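PDB 6W40: denovo NTF2, which is a designed protein with an NTF2-like fold, made to explore diverse pocket structures and probably without any natural function. Local coordinates for residues W65-R71 with G86-Y92. Sequence-based numbering, arbitrary orientation.
Sequences WRVRNIR and GRWETSY
E89 O takes two successive backbone N-H groups of the facing strand: R68 N donates from 2.7 Å (N-H...O 160°), and N69 N adds a weaker bond at 3.4 Å. Two residues of 67-71 thus oppose one of 86-90, the definition of a classic beta bulge, and the register between the V67–T90 and N69–E89 pairs slips by one. E89 N returns a bond to N69 O, and R71 and R87 exchange a reciprocal backbone pair, confirming antiparallel pairing beyond the bulge.

W88 leaves the sheet on the I70 side, and the far part of its indole comes nearer 65-71, where it collects the apolar contacts. V67 CG2 sits over its six-membered ring, 3.7 Å from the centroid and 19° off the normal, a CH-pi contact; CG1, anti to the backbone N (chi1 175°), reaches CE3 as well. I70 runs alongside, CG1 3.6 Å from W88 CZ3, while W65 CD1 meets W88 CD1 at 3.5 Å with the five-membered rings inclined. W88 also touches V101 of the adjacent strand 100-108 and I119 of strand 111-119. An alanine in place of W88 would probably leave V67, I70 and W65 without their common partner and open a gap between them and V101 and I119.

Where helix 51-65 gives way to the strand, R66 O accepts S91 N at 3.1 Å, and the R66 guanidinium stacks flat on Y92, centres 4.3 Å apart; H97 also stacks with that tyrosine. The paired N-H groups on E89 O thus probably fix the register slip, while the W88 cluster ties this NTF2-like hairpin to the rest of the sheet.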
loop_
_atom_site.group_PDB
_atom_site.type_symbol
_atom_site.label_atom_id
_atom_site.label_comp_id
_atom_site.label_asym_id
_atom_site.label_seq_id
_atom_site.Cartn_x
_atom_site.Cartn_y
_atom_site.Cartn_z
ATOM N N TRP A 65 -4.723 15.365 -13.884
ATOM C CA TRP A 65 -3.326 14.961 -13.830
ATOM C C TRP A 65 -3.072 13.612 -14.489
ATOM O O TRP A 65 -1.916 13.185 -14.559
ATOM C CB TRP A 65 -2.837 14.927 -12.376
ATOM C CG TRP A 65 -2.417 16.264 -11.838
ATOM C CD1 TRP A 65 -1.150 16.766 -11.794
ATOM C CD2 TRP A 65 -3.266 17.270 -11.268
ATOM N NE1 TRP A 65 -1.155 18.020 -11.232
ATOM C CE2 TRP A 65 -2.442 18.353 -10.902
ATOM C CE3 TRP A 65 -4.641 17.360 -11.034
ATOM C CZ2 TRP A 65 -2.947 19.511 -10.313
ATOM C CZ3 TRP A 65 -5.141 18.512 -10.452
ATOM C CH2 TRP A 65 -4.296 19.571 -10.096
ATOM N N ARG A 66 -4.117 12.944 -14.982
ATOM C CA ARG A 66 -4.000 11.621 -15.601
ATOM C C ARG A 66 -3.311 10.641 -14.655
ATOM O O ARG A 66 -2.363 9.942 -15.020
ATOM C CB ARG A 66 -3.268 11.701 -16.941
ATOM C CG ARG A 66 -3.805 12.764 -17.883
ATOM C CD ARG A 66 -3.199 12.628 -19.272
ATOM N NE ARG A 66 -3.585 13.729 -20.150
ATOM C CZ ARG A 66 -3.335 13.768 -21.455
ATOM N NH1 ARG A 66 -2.702 12.762 -22.043
ATOM N NH2 ARG A 66 -3.722 14.813 -22.175
ATOM N N VAL A 67 -3.803 10.597 -13.418
ATOM C CA VAL A 67 -3.137 9.841 -12.365
ATOM C C VAL A 67 -3.369 8.351 -12.569
ATOM O O VAL A 67 -4.509 7.899 -12.741
ATOM C CB VAL A 67 -3.633 10.293 -10.985
ATOM C CG1 VAL A 67 -3.030 9.423 -9.892
ATOM C CG2 VAL A 67 -3.295 11.754 -10.755
ATOM N N ARG A 68 -2.282 7.581 -12.553
ATOM C CA ARG A 68 -2.347 6.127 -12.490
ATOM C C ARG A 68 -2.146 5.611 -11.072
ATOM O O ARG A 68 -2.927 4.782 -10.598
ATOM C CB ARG A 68 -1.303 5.508 -13.426
ATOM C CG ARG A 68 -1.623 5.665 -14.900
ATOM C CD ARG A 68 -0.565 4.996 -15.759
ATOM N NE ARG A 68 -0.931 4.992 -17.171
ATOM C CZ ARG A 68 -0.166 4.498 -18.137
ATOM N NH1 ARG A 68 1.014 3.968 -17.845
ATOM N NH2 ARG A 68 -0.578 4.536 -19.397
ATOM N N ASN A 69 -1.115 6.091 -10.383
ATOM C CA ASN A 69 -0.879 5.748 -8.987
ATOM C C ASN A 69 -0.099 6.895 -8.350
ATOM O O ASN A 69 -0.004 7.990 -8.911
ATOM C CB ASN A 69 -0.152 4.400 -8.875
ATOM C CG ASN A 69 -0.310 3.763 -7.507
ATOM O OD1 ASN A 69 -1.205 4.122 -6.741
ATOM N ND2 ASN A 69 0.564 2.814 -7.192
ATOM N N ILE A 70 0.466 6.643 -7.171
ATOM C CA ILE A 70 1.191 7.651 -6.405
ATOM C C ILE A 70 2.560 7.082 -6.058
ATOM O O ILE A 70 2.662 6.142 -5.260
ATOM C CB ILE A 70 0.436 8.062 -5.134
ATOM C CG1 ILE A 70 -0.945 8.611 -5.490
ATOM C CG2 ILE A 70 1.233 9.094 -4.348
ATOM C CD1 ILE A 70 -1.828 8.845 -4.295
ATOM N N ARG A 71 3.609 7.648 -6.653
ATOM C CA ARG A 71 4.977 7.285 -6.298
ATOM C C ARG A 71 5.259 7.757 -4.877
ATOM O O ARG A 71 5.455 8.952 -4.639
ATOM C CB ARG A 71 5.965 7.896 -7.287
ATOM C CG ARG A 71 7.422 7.636 -6.943
ATOM C CD ARG A 71 7.739 6.150 -6.958
ATOM N NE ARG A 71 7.590 5.574 -8.291
ATOM C CZ ARG A 71 8.565 5.518 -9.193
ATOM N NH1 ARG A 71 9.766 6.003 -8.908
ATOM N NH2 ARG A 71 8.339 4.974 -10.382
ATOM N N GLY A 86 4.248 12.005 -1.528
ATOM C CA GLY A 86 4.696 11.362 -2.748
ATOM C C GLY A 86 4.666 12.253 -3.974
ATOM O O GLY A 86 4.742 13.480 -3.875
ATOM N N ARG A 87 4.554 11.616 -5.139
ATOM C CA ARG A 87 4.625 12.291 -6.426
ATOM C C ARG A 87 3.734 11.536 -7.402
ATOM O O ARG A 87 3.667 10.304 -7.357
ATOM C CB ARG A 87 6.073 12.345 -6.928
ATOM C CG ARG A 87 6.365 13.369 -8.013
ATOM C CD ARG A 87 7.872 13.595 -8.122
ATOM N NE ARG A 87 8.253 14.350 -9.314
ATOM C CZ ARG A 87 8.436 15.666 -9.344
ATOM N NH1 ARG A 87 8.261 16.390 -8.246
ATOM N NH2 ARG A 87 8.780 16.260 -10.478
ATOM N N TRP A 88 3.043 12.272 -8.271
ATOM C CA TRP A 88 2.073 11.645 -9.162
ATOM C C TRP A 88 2.753 10.667 -10.112
ATOM O O TRP A 88 3.852 10.920 -10.612
ATOM C CB TRP A 88 1.313 12.695 -9.976
ATOM C CG TRP A 88 0.278 13.486 -9.219
ATOM C CD1 TRP A 88 0.130 14.842 -9.222
ATOM C CD2 TRP A 88 -0.757 12.972 -8.366
ATOM N NE1 TRP A 88 -0.927 15.205 -8.425
ATOM C CE2 TRP A 88 -1.487 14.077 -7.887
ATOM C CE3 TRP A 88 -1.133 11.689 -7.960
ATOM C CZ2 TRP A 88 -2.571 13.938 -7.023
ATOM C CZ3 TRP A 88 -2.209 11.553 -7.102
ATOM C CH2 TRP A 88 -2.915 12.671 -6.643
ATOM N N GLU A 89 2.088 9.539 -10.352
ATOM C CA GLU A 89 2.464 8.605 -11.411
ATOM C C GLU A 89 1.460 8.808 -12.540
ATOM O O GLU A 89 0.382 8.213 -12.556
ATOM C CB GLU A 89 2.474 7.165 -10.910
ATOM C CG GLU A 89 2.764 6.140 -11.998
ATOM C CD GLU A 89 2.562 4.714 -11.526
ATOM O OE1 GLU A 89 2.739 4.456 -10.317
ATOM O OE2 GLU A 89 2.221 3.853 -12.364
ATOM N N THR A 90 1.816 9.670 -13.484
ATOM C CA THR A 90 0.905 10.051 -14.549
ATOM C C THR A 90 1.117 9.180 -15.784
ATOM O O THR A 90 2.094 8.436 -15.898
ATOM C CB THR A 90 1.086 11.526 -14.903
ATOM O OG1 THR A 90 2.379 11.718 -15.491
ATOM C CG2 THR A 90 0.974 12.384 -13.654
ATOM N N SER A 91 0.176 9.283 -16.718
ATOM C CA SER A 91 0.259 8.573 -17.986
ATOM C C SER A 91 0.913 9.404 -19.083
ATOM O O SER A 91 0.978 8.945 -20.229
ATOM C CB SER A 91 -1.138 8.131 -18.436
ATOM O OG SER A 91 -1.980 9.246 -18.669
ATOM N N TYR A 92 1.394 10.604 -18.763
ATOM C CA TYR A 92 2.076 11.430 -19.748
ATOM C C TYR A 92 3.373 10.765 -20.198
ATOM O O TYR A 92 3.902 9.860 -19.548
ATOM C CB TYR A 92 2.375 12.817 -19.177
ATOM C CG TYR A 92 1.162 13.701 -18.991
ATOM C CD1 TYR A 92 0.473 13.726 -17.786
ATOM C CD2 TYR A 92 0.712 14.521 -20.020
ATOM C CE1 TYR A 92 -0.635 14.538 -17.610
ATOM C CE2 TYR A 92 -0.394 15.335 -19.855
ATOM C CZ TYR A 92 -1.063 15.340 -18.649
ATOM O OH TYR A 92 -2.164 16.148 -18.480
#